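Local atomic coordinates of putative phosphomannomutase (Thermus thermophilus, PDB entry 1TUO), a protein that probably interconverts phosphorylated sugars as a magnesium-dependent mutase of the phosphohexose mutase family, by moving a phosphate group within the sugar. Residues E162-H167 against K194-H199; A166-K171 against G348-L353; V255-P260 against K364-Q369; L276-K281 against S352-E357. All coordinates share one frame; numbering follows the deposited sequence.

Contact 1 (E162-H167 against K194-H199)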
loop_
_atom_site.group_PDB
_atom_site.type_symbol
_atom_site.label_atom_id
_atom_site.label_comp_id
_atom_site.label_asym_id
_atom_site.label_seq_id
_atom_site.Cartn_x
_atom_site.Cartn_y
_atom_site.Cartn_z
ATOM N N GLU A 162 -11.459 -13.966 8.620
ATOM C CA GLU A 162 -11.093 -14.681 9.837
ATOM C C GLU A 162 -9.665 -14.349 10.247
ATOM O O GLU A 162 -9.359 -14.246 11.432
ATOM C CB GLU A 162 -11.237 -16.191 9.635
ATOM C CG GLU A 162 -12.658 -16.685 9.792
ATOM C CD GLU A 162 -13.181 -16.473 11.204
ATOM O OE1 GLU A 162 -14.189 -15.756 11.367
ATOM O OE2 GLU A 162 -12.579 -17.022 12.150
ATOM N N ALA A 163 -8.790 -14.192 9.261
ATOM C CA ALA A 163 -7.401 -13.861 9.541
ATOM C C ALA A 163 -7.320 -12.456 10.139
ATOM O O ALA A 163 -6.589 -12.230 11.105
ATOM C CB ALA A 163 -6.578 -13.938 8.265
ATOM N N LEU A 164 -8.073 -11.522 9.556
ATOM C CA LEU A 164 -8.093 -10.138 10.032
ATOM C C LEU A 164 -8.548 -10.076 11.482
ATOM O O LEU A 164 -7.936 -9.397 12.309
ATOM C CB LEU A 164 -9.034 -9.284 9.172
ATOM C CG LEU A 164 -8.581 -8.943 7.748
ATOM C CD1 LEU A 164 -9.679 -8.182 7.026
ATOM C CD2 LEU A 164 -7.301 -8.111 7.803
ATOM N N LYS A 165 -9.628 -10.793 11.775
ATOM C CA LYS A 165 -10.204 -10.837 13.114
ATOM C C LYS A 165 -9.147 -11.101 14.181
ATOM O O LYS A 165 -9.168 -10.503 15.256
ATOM C CB LYS A 165 -11.282 -11.928 13.172
ATOM C CG LYS A 165 -11.956 -12.075 14.524
ATOM C CD LYS A 165 -12.958 -13.233 14.535
ATOM C CE LYS A 165 -12.269 -14.578 14.367
ATOM N NZ LYS A 165 -13.227 -15.718 14.476
ATOM N N ALA A 166 -8.211 -11.989 13.868
ATOM C CA ALA A 166 -7.153 -12.359 14.799
ATOM C C ALA A 166 -6.196 -11.230 15.173
ATOM O O ALA A 166 -5.399 -11.375 16.100
ATOM C CB ALA A 166 -6.364 -13.533 14.228
ATOM N N HIS A 167 -6.269 -10.108 14.463
ATOM C CA HIS A 167 -5.371 -8.987 14.739
ATOM C C HIS A 167 -6.099 -7.721 15.161
ATOM O O HIS A 167 -5.514 -6.634 15.168
ATOM C CB HIS A 167 -4.524 -8.695 13.500
ATOM C CG HIS A 167 -3.797 -9.892 12.981
ATOM N ND1 HIS A 167 -2.852 -10.566 13.723
ATOM C CD2 HIS A 167 -3.901 -10.559 11.808
ATOM C CE1 HIS A 167 -2.406 -11.598 13.031
ATOM N NE2 HIS A 167 -3.027 -11.617 11.865
ATOM N N LYS A 194 -17.339 -3.567 4.977
ATOM C CA LYS A 194 -18.697 -3.935 5.379
ATOM C C LYS A 194 -18.714 -5.443 5.559
ATOM O O LYS A 194 -19.281 -5.968 6.521
ATOM C CB LYS A 194 -19.713 -3.563 4.299
ATOM C CG LYS A 194 -19.900 -2.077 4.073
ATOM C CD LYS A 194 -20.968 -1.844 3.015
ATOM C CE LYS A 194 -21.186 -0.367 2.753
ATOM N NZ LYS A 194 -22.220 -0.165 1.697
ATOM N N GLY A 195 -18.078 -6.136 4.619
ATOM C CA GLY A 195 -18.014 -7.581 4.674
ATOM C C GLY A 195 -17.405 -8.084 5.971
ATOM O O GLY A 195 -17.993 -8.929 6.644
ATOM N N PHE A 196 -16.233 -7.567 6.328
ATOM C CA PHE A 196 -15.563 -7.988 7.557
ATOM C C PHE A 196 -16.425 -7.776 8.799
ATOM O O PHE A 196 -16.518 -8.653 9.659
ATOM C CB PHE A 196 -14.251 -7.232 7.759
ATOM C CG PHE A 196 -13.664 -7.416 9.131
ATOM C CD1 PHE A 196 -12.981 -8.581 9.459
ATOM C CD2 PHE A 196 -13.858 -6.453 10.119
ATOM C CE1 PHE A 196 -12.499 -8.788 10.751
ATOM C CE2 PHE A 196 -13.382 -6.647 11.416
ATOM C CZ PHE A 196 -12.702 -7.818 11.733
ATOM N N LEU A 197 -17.025 -6.596 8.897
ATOM C CA LEU A 197 -17.860 -6.258 10.043
ATOM C C LEU A 197 -19.071 -7.178 10.130
ATOM O O LEU A 197 -19.403 -7.685 11.208
ATOM C CB LEU A 197 -18.310 -4.800 9.947
ATOM C CG LEU A 197 -17.183 -3.769 10.072
ATOM C CD1 LEU A 197 -17.710 -2.383 9.730
ATOM C CD2 LEU A 197 -16.607 -3.796 11.485
ATOM N N ARG A 198 -19.734 -7.385 8.998
ATOM C CA ARG A 198 -20.899 -8.255 8.963
ATOM C C ARG A 198 -20.443 -9.660 9.331
ATOM O O ARG A 198 -21.174 -10.412 9.975
ATOM C CB ARG A 198 -21.523 -8.243 7.565
ATOM C CG ARG A 198 -22.531 -9.353 7.311
ATOM C CD ARG A 198 -22.096 -10.161 6.100
ATOM N NE ARG A 198 -20.741 -10.678 6.283
ATOM C CZ ARG A 198 -19.950 -11.078 5.293
ATOM N NH1 ARG A 198 -20.372 -11.023 4.035
ATOM N NH2 ARG A 198 -18.734 -11.535 5.564
ATOM N N HIS A 199 -19.220 -9.998 8.934
ATOM C CA HIS A 199 -18.649 -11.309 9.214
ATOM C C HIS A 199 -18.481 -11.577 10.709
ATOM O O HIS A 199 -18.681 -12.704 11.172
ATOM C CB HIS A 199 -17.287 -11.448 8.534
ATOM C CG HIS A 199 -16.594 -12.742 8.829
ATOM N ND1 HIS A 199 -16.904 -13.918 8.180
ATOM C CD2 HIS A 199 -15.612 -13.047 9.710
ATOM C CE1 HIS A 199 -16.141 -14.889 8.646
ATOM N NE2 HIS A 199 -15.348 -14.388 9.575
#
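Phe196 reaches from helix 192-199 to the last turn of helix 157-165. Its ring edge lies against that turn: CE1 is 3.6 Å from the backbone N of Lys165, which sits near the ring plane. The same CE1 meets CB of Leu164 at 3.8 Å, obliquely. With CG anti to its backbone N (chi1 168°), Phe196 extends straight across the gap between the helices. Its ring also touches Leu353 of helix 348-362, which helps to cover this side of the pair.

One turn on, His199 points the same way and makes the polar half of the contact. Its NE2 donates to OE1 of Glu162 at a short 2.5 Å, with an N-H...O angle of 153°. OE1 accepts on its anti lone pair, and carboxylate and ring planes stand 60° apart. The other oxygen, OE2, takes a salt bridge from NZ of Lys165 at 2.7 Å. On the far side of the imidazole, ND1 has a weak hydrogen bond to Glu158. A leucine in place of His199 would probably leave OE1 of Glu162 without its donor and the carboxylate freer to turn. Two carboxylates near one imidazole may favour its protonated form, which would strengthen the bond to Glu162.

Contact 2 (A166-K171 against G348-L353)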
loop_
_atom_site.group_PDB
_atom_site.type_symbol
_atom_site.label_atom_id
_atom_site.label_comp_id
_atom_site.label_asym_id
_atom_site.label_seq_id
_atom_site.Cartn_x
_atom_site.Cartn_y
_atom_site.Cartn_z
ATOM N N ALA A 166 -8.211 -11.989 13.868
ATOM C CA ALA A 166 -7.153 -12.359 14.799
ATOM C C ALA A 166 -6.196 -11.230 15.173
ATOM O O ALA A 166 -5.399 -11.375 16.100
ATOM C CB ALA A 166 -6.364 -13.533 14.228
ATOM N N HIS A 167 -6.269 -10.108 14.463
ATOM C CA HIS A 167 -5.371 -8.987 14.739
ATOM C C HIS A 167 -6.099 -7.721 15.161
ATOM O O HIS A 167 -5.514 -6.634 15.168
ATOM C CB HIS A 167 -4.524 -8.695 13.500
ATOM C CG HIS A 167 -3.797 -9.892 12.981
ATOM N ND1 HIS A 167 -2.852 -10.566 13.723
ATOM C CD2 HIS A 167 -3.901 -10.559 11.808
ATOM C CE1 HIS A 167 -2.406 -11.598 13.031
ATOM N NE2 HIS A 167 -3.027 -11.617 11.865
ATOM N N LEU A 168 -7.366 -7.866 15.525
ATOM C CA LEU A 168 -8.176 -6.729 15.931
ATOM C C LEU A 168 -8.855 -6.949 17.276
ATOM O O LEU A 168 -9.172 -8.081 17.646
ATOM C CB LEU A 168 -9.235 -6.452 14.860
ATOM C CG LEU A 168 -8.695 -5.941 13.522
ATOM C CD1 LEU A 168 -9.703 -6.195 12.418
ATOM C CD2 LEU A 168 -8.383 -4.454 13.644
ATOM N N ASP A 169 -9.059 -5.862 18.013
ATOM C CA ASP A 169 -9.728 -5.936 19.305
ATOM C C ASP A 169 -11.204 -5.719 18.990
ATOM O O ASP A 169 -11.676 -4.586 18.931
ATOM C CB ASP A 169 -9.220 -4.835 20.234
ATOM C CG ASP A 169 -9.700 -5.011 21.662
ATOM O OD1 ASP A 169 -10.889 -5.340 21.852
ATOM O OD2 ASP A 169 -8.890 -4.807 22.594
ATOM N N LEU A 170 -11.931 -6.810 18.770
ATOM C CA LEU A 170 -13.340 -6.711 18.427
ATOM C C LEU A 170 -14.168 -6.043 19.518
ATOM O O LEU A 170 -15.099 -5.296 19.224
ATOM C CB LEU A 170 -13.898 -8.102 18.098
ATOM C CG LEU A 170 -13.195 -8.812 16.933
ATOM C CD1 LEU A 170 -13.878 -10.143 16.658
ATOM C CD2 LEU A 170 -13.229 -7.936 15.683
ATOM N N LYS A 171 -13.823 -6.309 20.772
ATOM C CA LYS A 171 -14.541 -5.721 21.900
ATOM C C LYS A 171 -14.406 -4.200 21.849
ATOM O O LYS A 171 -15.384 -3.466 21.996
ATOM C CB LYS A 171 -13.969 -6.261 23.213
ATOM C CG LYS A 171 -14.713 -5.821 24.457
ATOM C CD LYS A 171 -14.161 -6.523 25.694
ATOM C CE LYS A 171 -14.850 -6.043 26.965
ATOM N NZ LYS A 171 -16.318 -6.304 26.943
ATOM N N GLY A 348 -4.290 -2.248 3.103
ATOM C CA GLY A 348 -5.125 -1.089 3.346
ATOM C C GLY A 348 -6.422 -1.402 4.068
ATOM O O GLY A 348 -7.033 -0.522 4.677
ATOM N N ILE A 349 -6.849 -2.656 3.989
ATOM C CA ILE A 349 -8.075 -3.072 4.652
ATOM C C ILE A 349 -7.799 -3.162 6.155
ATOM O O ILE A 349 -8.558 -2.626 6.972
ATOM C CB ILE A 349 -8.554 -4.435 4.117
ATOM C CG1 ILE A 349 -8.799 -4.334 2.603
ATOM C CG2 ILE A 349 -9.821 -4.873 4.851
ATOM C CD1 ILE A 349 -9.787 -3.246 2.193
ATOM N N LEU A 350 -6.707 -3.816 6.526
ATOM C CA LEU A 350 -6.378 -3.909 7.945
ATOM C C LEU A 350 -6.043 -2.521 8.485
ATOM O O LEU A 350 -6.357 -2.208 9.633
ATOM C CB LEU A 350 -5.198 -4.855 8.192
ATOM C CG LEU A 350 -4.807 -4.984 9.670
ATOM C CD1 LEU A 350 -6.039 -5.383 10.487
ATOM C CD2 LEU A 350 -3.708 -6.021 9.831
ATOM N N THR A 351 -5.412 -1.681 7.664
ATOM C CA THR A 351 -5.079 -0.335 8.121
ATOM C C THR A 351 -6.359 0.418 8.449
ATOM O O THR A 351 -6.441 1.110 9.467
ATOM C CB THR A 351 -4.302 0.474 7.059
ATOM O OG1 THR A 351 -3.048 -0.161 6.793
ATOM C CG2 THR A 351 -4.021 1.875 7.574
ATOM N N SER A 352 -7.360 0.284 7.584
ATOM C CA SER A 352 -8.630 0.957 7.807
ATOM C C SER A 352 -9.250 0.484 9.116
ATOM O O SER A 352 -9.721 1.291 9.920
ATOM C CB SER A 352 -9.594 0.670 6.655
ATOM O OG SER A 352 -9.111 1.227 5.447
ATOM N N LEU A 353 -9.243 -0.827 9.331
ATOM C CA LEU A 353 -9.823 -1.389 10.543
ATOM C C LEU A 353 -9.064 -0.998 11.809
ATOM O O LEU A 353 -9.680 -0.801 12.859
ATOM C CB LEU A 353 -9.934 -2.914 10.413
ATOM C CG LEU A 353 -10.944 -3.337 9.337
ATOM C CD1 LEU A 353 -10.852 -4.833 9.048
ATOM C CD2 LEU A 353 -12.346 -2.958 9.799
#
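Leu168 makes a purely apolar contact with Leu350 and Leu353, between the loop after helix 157-165 and the first turns of helix 348-362. The contact is buried, and no hydrogen bond crosses it. It joins two regions of the chain that belong to different alpha/beta/alpha domains of the family, the second and the third.

Leu168 does nearly all the work on the loop side; its side chain makes both of the close contacts. The two methyls at its end reach the helix. CD1 lies 3.8 Å from CD1 of Leu353 and 3.9 Å from CB of the same residue. CD2 also touches that CB, at 3.9 Å. The fork of Leu168 thus straddles the root of Leu353, and the two side chains cross at about a right angle. Leu350, one turn earlier, comes in differently. It runs past Leu168 in the opposite direction, and its CD1 is 4.0 Å from CD2 of Leu168.

On the helix, Ser352 turns its hydroxyl back to the chain. OG donates to O of Gly348 at 2.8 Å, and the same oxygen accepts from N of Ser352. Phe196 of helix 192-199 packs on both Leu168 and Leu353. Just after Leu168, OD1 of Asp169 caps N of Ala172 at the start of helix 170-173. Here the packing ties a loop of the second alpha/beta/alpha domain to a helix of the third, as fits the multidomain fold of the phosphohexose mutases.

Contact 3 (V255-P260 against K364-Q369)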
loop_
_atom_site.group_PDB
_atom_site.type_symbol
_atom_site.label_atom_id
_atom_site.label_comp_id
_atom_site.label_asym_id
_atom_site.label_seq_id
_atom_site.Cartn_x
_atom_site.Cartn_y
_atom_site.Cartn_z
ATOM N N VAL A 255 -4.045 3.355 1.811
ATOM C CA VAL A 255 -5.241 4.082 2.207
ATOM C C VAL A 255 -4.957 5.559 2.438
ATOM O O VAL A 255 -3.827 5.955 2.739
ATOM C CB VAL A 255 -5.868 3.513 3.506
ATOM C CG1 VAL A 255 -6.272 2.070 3.304
ATOM C CG2 VAL A 255 -4.890 3.644 4.660
ATOM N N GLY A 256 -5.999 6.365 2.267
ATOM C CA GLY A 256 -5.910 7.792 2.503
ATOM C C GLY A 256 -7.074 8.083 3.435
ATOM O O GLY A 256 -8.070 7.354 3.423
ATOM N N VAL A 257 -6.967 9.129 4.244
ATOM C CA VAL A 257 -8.030 9.448 5.188
ATOM C C VAL A 257 -8.584 10.866 5.040
ATOM O O VAL A 257 -7.835 11.813 4.800
ATOM C CB VAL A 257 -7.525 9.269 6.643
ATOM C CG1 VAL A 257 -8.565 9.763 7.636
ATOM C CG2 VAL A 257 -7.212 7.796 6.905
ATOM N N VAL A 258 -9.898 11.003 5.183
ATOM C CA VAL A 258 -10.542 12.315 5.117
ATOM C C VAL A 258 -11.362 12.493 6.387
ATOM O O VAL A 258 -12.192 11.646 6.733
ATOM C CB VAL A 258 -11.460 12.458 3.890
ATOM C CG1 VAL A 258 -12.143 13.829 3.910
ATOM C CG2 VAL A 258 -10.639 12.311 2.612
ATOM N N LEU A 259 -11.119 13.598 7.082
ATOM C CA LEU A 259 -11.807 13.873 8.335
ATOM C C LEU A 259 -12.923 14.891 8.173
ATOM O O LEU A 259 -12.999 15.590 7.162
ATOM C CB LEU A 259 -10.798 14.377 9.372
ATOM C CG LEU A 259 -9.590 13.478 9.667
ATOM C CD1 LEU A 259 -8.680 14.172 10.670
ATOM C CD2 LEU A 259 -10.055 12.133 10.210
ATOM N N PRO A 260 -13.817 14.973 9.171
ATOM C CA PRO A 260 -14.932 15.921 9.137
ATOM C C PRO A 260 -14.407 17.306 8.798
ATOM O O PRO A 260 -13.353 17.711 9.290
ATOM C CB PRO A 260 -15.488 15.833 10.550
ATOM C CG PRO A 260 -15.306 14.386 10.866
ATOM C CD PRO A 260 -13.900 14.112 10.365
ATOM N N LYS A 364 -10.745 9.096 21.044
ATOM C CA LYS A 364 -10.316 10.339 20.417
ATOM C C LYS A 364 -10.347 10.157 18.906
ATOM O O LYS A 364 -9.922 9.115 18.399
ATOM C CB LYS A 364 -8.892 10.695 20.867
ATOM C CG LYS A 364 -8.756 10.856 22.377
ATOM C CD LYS A 364 -7.317 11.045 22.829
ATOM C CE LYS A 364 -6.773 12.414 22.465
ATOM N NZ LYS A 364 -5.512 12.700 23.215
ATOM N N ASP A 365 -10.866 11.145 18.185
ATOM C CA ASP A 365 -10.900 11.020 16.735
ATOM C C ASP A 365 -9.462 11.083 16.236
ATOM O O ASP A 365 -8.547 11.387 17.000
ATOM C CB ASP A 365 -11.775 12.103 16.084
ATOM C CG ASP A 365 -11.238 13.507 16.273
ATOM O OD1 ASP A 365 -10.049 13.738 16.010
ATOM O OD2 ASP A 365 -12.027 14.391 16.669
ATOM N N LEU A 366 -9.253 10.783 14.962
ATOM C CA LEU A 366 -7.902 10.771 14.414
ATOM C C LEU A 366 -7.124 12.077 14.545
ATOM O O LEU A 366 -5.919 12.064 14.808
ATOM C CB LEU A 366 -7.952 10.323 12.949
ATOM C CG LEU A 366 -8.416 8.871 12.790
ATOM C CD1 LEU A 366 -8.640 8.567 11.316
ATOM C CD2 LEU A 366 -7.378 7.920 13.392
ATOM N N ALA A 367 -7.812 13.196 14.361
ATOM C CA ALA A 367 -7.174 14.500 14.461
ATOM C C ALA A 367 -6.635 14.691 15.870
ATOM O O ALA A 367 -5.522 15.181 16.058
ATOM C CB ALA A 367 -8.177 15.604 14.113
ATOM N N GLU A 368 -7.420 14.286 16.863
ATOM C CA GLU A 368 -6.990 14.421 18.249
ATOM C C GLU A 368 -5.862 13.449 18.578
ATOM O O GLU A 368 -4.968 13.771 19.363
ATOM C CB GLU A 368 -8.170 14.215 19.202
ATOM C CG GLU A 368 -9.220 15.314 19.094
ATOM C CD GLU A 368 -8.619 16.708 19.256
ATOM O OE1 GLU A 368 -8.075 17.008 20.342
ATOM O OE2 GLU A 368 -8.688 17.503 18.292
ATOM N N GLN A 369 -5.890 12.263 17.979
ATOM C CA GLN A 369 -4.823 11.308 18.236
ATOM C C GLN A 369 -3.516 11.849 17.675
ATOM O O GLN A 369 -2.463 11.717 18.296
ATOM C CB GLN A 369 -5.128 9.946 17.600
ATOM C CG GLN A 369 -6.228 9.161 18.299
ATOM C CD GLN A 369 -6.397 7.767 17.713
ATOM O OE1 GLN A 369 -5.461 6.975 17.707
ATOM N NE2 GLN A 369 -7.594 7.469 17.214
#
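Leu259 and Leu366 cross at about a right angle where strand 255-259 meets the start of helix 366-377. CD2 of Leu259 lies 3.9 Å from CB of Leu366, close to the helix backbone. The other methyl of Leu259, CD1, goes to the next residue and meets CB of Ala367 at 3.8 Å. It is also 3.9 Å from the backbone N of Ala367. The two branches of Leu259 therefore spread over the first turn of the helix, one on each of two successive residues. The small side chain of Ala367 lets the strand residue come close here.

Leu366 reaches back along the strand. A chi1 of -65° swings its isobutyl group toward Val257, where CD1 ends 3.9 Å from CG1. These two side chains meet at a slant. Val257 and Leu259 lie two residues apart, and both point to the helix, while Val258 between them points away. This is helix-on-sheet packing: the strand belongs to the mixed sheet of domain II, and the helix follows helix 348-362 in the chain. Phe265 of strand 263-265 and Phe244 of strand 244-248 also touch both Leu259 and Leu366, and so widen the apolar patch.

The start of the helix is fixed by polar bonds of its own. Asp365 is the N-cap, and its OD1 accepts from N of Glu368 at 2.8 Å with an N-H...O angle of 160°. NE2 of Gln369 donates to O of Lys364 at 3.1 Å and also to Ser358 of helix 348-362.

Contact 4 (L276-K281 against S352-E357)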
loop_
_atom_site.group_PDB
_atom_site.type_symbol
_atom_site.label_atom_id
_atom_site.label_comp_id
_atom_site.label_asym_id
_atom_site.label_seq_id
_atom_site.Cartn_x
_atom_site.Cartn_y
_atom_site.Cartn_z
ATOM N N LEU A 276 1.813 4.901 17.409
ATOM C CA LEU A 276 1.592 5.272 18.803
ATOM C C LEU A 276 0.565 4.354 19.448
ATOM O O LEU A 276 0.773 3.855 20.547
ATOM C CB LEU A 276 1.100 6.716 18.903
ATOM C CG LEU A 276 0.768 7.218 20.313
ATOM C CD1 LEU A 276 2.015 7.161 21.185
ATOM C CD2 LEU A 276 0.253 8.649 20.231
ATOM N N TYR A 277 -0.546 4.144 18.755
ATOM C CA TYR A 277 -1.609 3.286 19.260
ATOM C C TYR A 277 -1.119 1.864 19.522
ATOM O O TYR A 277 -1.359 1.308 20.596
ATOM C CB TYR A 277 -2.774 3.259 18.266
ATOM C CG TYR A 277 -3.896 2.334 18.686
ATOM C CD1 TYR A 277 -4.201 1.193 17.944
ATOM C CD2 TYR A 277 -4.632 2.586 19.840
ATOM C CE1 TYR A 277 -5.214 0.324 18.349
ATOM C CE2 TYR A 277 -5.646 1.724 20.254
ATOM C CZ TYR A 277 -5.930 0.596 19.506
ATOM O OH TYR A 277 -6.918 -0.270 19.926
ATOM N N ARG A 278 -0.423 1.279 18.553
ATOM C CA ARG A 278 0.071 -0.084 18.712
ATOM C C ARG A 278 1.115 -0.173 19.820
ATOM O O ARG A 278 1.144 -1.145 20.576
ATOM C CB ARG A 278 0.642 -0.602 17.385
ATOM C CG ARG A 278 -0.440 -0.954 16.367
ATOM C CD ARG A 278 0.119 -1.130 14.953
ATOM N NE ARG A 278 0.931 -2.336 14.764
ATOM C CZ ARG A 278 0.452 -3.579 14.708
ATOM N NH1 ARG A 278 -0.847 -3.808 14.834
ATOM N NH2 ARG A 278 1.276 -4.600 14.493
ATOM N N PHE A 279 1.966 0.843 19.923
ATOM C CA PHE A 279 2.980 0.845 20.965
ATOM C C PHE A 279 2.309 0.877 22.334
ATOM O O PHE A 279 2.709 0.154 23.252
ATOM C CB PHE A 279 3.890 2.064 20.842
ATOM C CG PHE A 279 4.840 2.214 21.991
ATOM C CD1 PHE A 279 6.028 1.499 22.025
ATOM C CD2 PHE A 279 4.523 3.041 23.062
ATOM C CE1 PHE A 279 6.890 1.604 23.115
ATOM C CE2 PHE A 279 5.377 3.151 24.154
ATOM C CZ PHE A 279 6.561 2.429 24.177
ATOM N N ARG A 280 1.295 1.724 22.474
ATOM C CA ARG A 280 0.600 1.842 23.751
ATOM C C ARG A 280 -0.191 0.578 24.095
ATOM O O ARG A 280 -0.482 0.334 25.261
ATOM C CB ARG A 280 -0.308 3.082 23.760
ATOM C CG ARG A 280 0.484 4.392 23.720
ATOM C CD ARG A 280 -0.390 5.644 23.597
ATOM N NE ARG A 280 -1.085 6.000 24.834
ATOM C CZ ARG A 280 -1.743 7.143 25.009
ATOM N NH1 ARG A 280 -1.792 8.037 24.027
ATOM N NH2 ARG A 280 -2.357 7.397 26.159
ATOM N N LYS A 281 -0.530 -0.221 23.087
ATOM C CA LYS A 281 -1.253 -1.470 23.328
ATOM C C LYS A 281 -0.289 -2.533 23.840
ATOM O O LYS A 281 -0.710 -3.623 24.231
ATOM C CB LYS A 281 -1.932 -1.985 22.056
ATOM C CG LYS A 281 -3.268 -1.338 21.757
ATOM C CD LYS A 281 -3.970 -2.017 20.585
ATOM C CE LYS A 281 -4.333 -3.459 20.905
ATOM N NZ LYS A 281 -5.070 -4.114 19.785
ATOM N N SER A 352 -7.360 0.284 7.584
ATOM C CA SER A 352 -8.630 0.957 7.807
ATOM C C SER A 352 -9.250 0.484 9.116
ATOM O O SER A 352 -9.721 1.291 9.920
ATOM C CB SER A 352 -9.594 0.670 6.655
ATOM O OG SER A 352 -9.111 1.227 5.447
ATOM N N LEU A 353 -9.243 -0.827 9.331
ATOM C CA LEU A 353 -9.823 -1.389 10.543
ATOM C C LEU A 353 -9.064 -0.998 11.809
ATOM O O LEU A 353 -9.680 -0.801 12.859
ATOM C CB LEU A 353 -9.934 -2.914 10.413
ATOM C CG LEU A 353 -10.944 -3.337 9.337
ATOM C CD1 LEU A 353 -10.852 -4.833 9.048
ATOM C CD2 LEU A 353 -12.346 -2.958 9.799
ATOM N N LEU A 354 -7.740 -0.873 11.728
ATOM C CA LEU A 354 -6.971 -0.471 12.905
ATOM C C LEU A 354 -7.225 1.003 13.212
ATOM O O LEU A 354 -7.247 1.409 14.377
ATOM C CB LEU A 354 -5.476 -0.725 12.696
ATOM C CG LEU A 354 -5.067 -2.204 12.721
ATOM C CD1 LEU A 354 -3.634 -2.356 12.245
ATOM C CD2 LEU A 354 -5.226 -2.760 14.138
ATOM N N LEU A 355 -7.418 1.812 12.174
ATOM C CA LEU A 355 -7.707 3.226 12.404
ATOM C C LEU A 355 -9.032 3.293 13.154
ATOM O O LEU A 355 -9.173 4.023 14.130
ATOM C CB LEU A 355 -7.818 3.986 11.078
ATOM C CG LEU A 355 -6.463 4.249 10.420
ATOM C CD1 LEU A 355 -6.641 4.727 8.989
ATOM C CD2 LEU A 355 -5.703 5.283 11.253
ATOM N N LEU A 356 -9.996 2.506 12.689
ATOM C CA LEU A 356 -11.310 2.441 13.311
ATOM C C LEU A 356 -11.167 1.979 14.766
ATOM O O LEU A 356 -11.798 2.536 15.675
ATOM C CB LEU A 356 -12.202 1.477 12.520
ATOM C CG LEU A 356 -13.672 1.349 12.924
ATOM C CD1 LEU A 356 -14.376 2.689 12.783
ATOM C CD2 LEU A 356 -14.337 0.301 12.034
ATOM N N GLU A 357 -10.333 0.965 14.991
ATOM C CA GLU A 357 -10.116 0.461 16.346
ATOM C C GLU A 357 -9.523 1.548 17.246
ATOM O O GLU A 357 -10.000 1.762 18.365
ATOM C CB GLU A 357 -9.170 -0.744 16.337
ATOM C CG GLU A 357 -9.027 -1.421 17.712
ATOM C CD GLU A 357 -7.979 -2.519 17.734
ATOM O OE1 GLU A 357 -8.107 -3.484 16.952
ATOM O OE2 GLU A 357 -7.026 -2.422 18.537
#
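Helix 267-280, near its C-terminal end, lies beside the middle of helix 348-362. The closest CA atoms, those of Tyr277 and Leu354, are 9.1 Å apart, so long side chains span the gap.

Glu357 is the centre of the contact. A chi1 of -173° and an extended chain carry its carboxylate across to the other helix. OE2 accepts twice. OH of Tyr277 donates to its anti lone pair at 2.6 Å, and NZ of Lys281 meets its syn lone pair at 2.9 Å in a salt bridge. OE2 lies near the plane of the Tyr277 ring, at its edge, and ring and carboxylate planes stand 74° apart. Lys281 bends at chi3 and passes over one face of that ring, with CG 4.0 Å above the plane and offset toward the rim.

Arg278 adds a van der Waals touch: NH1 comes obliquely to CD1 of Leu354 at 4.1 Å. Its charge is matched elsewhere, by a salt bridge from NH2 to Glu341. The second oxygen of Glu357, OE1, accepts from the backbone N of Asp169. With an alanine at Glu357, the Tyr277 hydroxyl and the Lys281 ammonium are likely to lose their shared acceptor. With both oxygens engaged and a lysine beside it, this buried carboxylate is likely to stay ionised.

How the contacts relate
Helix 348-362 runs through most of this set. Contacts 2 and 4 both use it and share Ser352 and Leu353, with centres 8 Å apart. Contact 1 touches its first turns through Phe196 and Leu164. Contact 3 lies on another side, where Leu355 meets Val257 and Leu366. Contacts 2, 3 and 4 are buried, whereas contact 1 is only partly buried. The chemistry does not simply follow burial. Contacts 2 and 3 cross on aliphatic groups alone, while contact 4 places a carboxylate in the interior. Contact 1 is mixed, with its histidine-carboxylate bond nearer the surface. Contacts 1 and 4 each stay within one alpha/beta/alpha domain; contacts 2 and 3 bring the second domain against later parts of the chain.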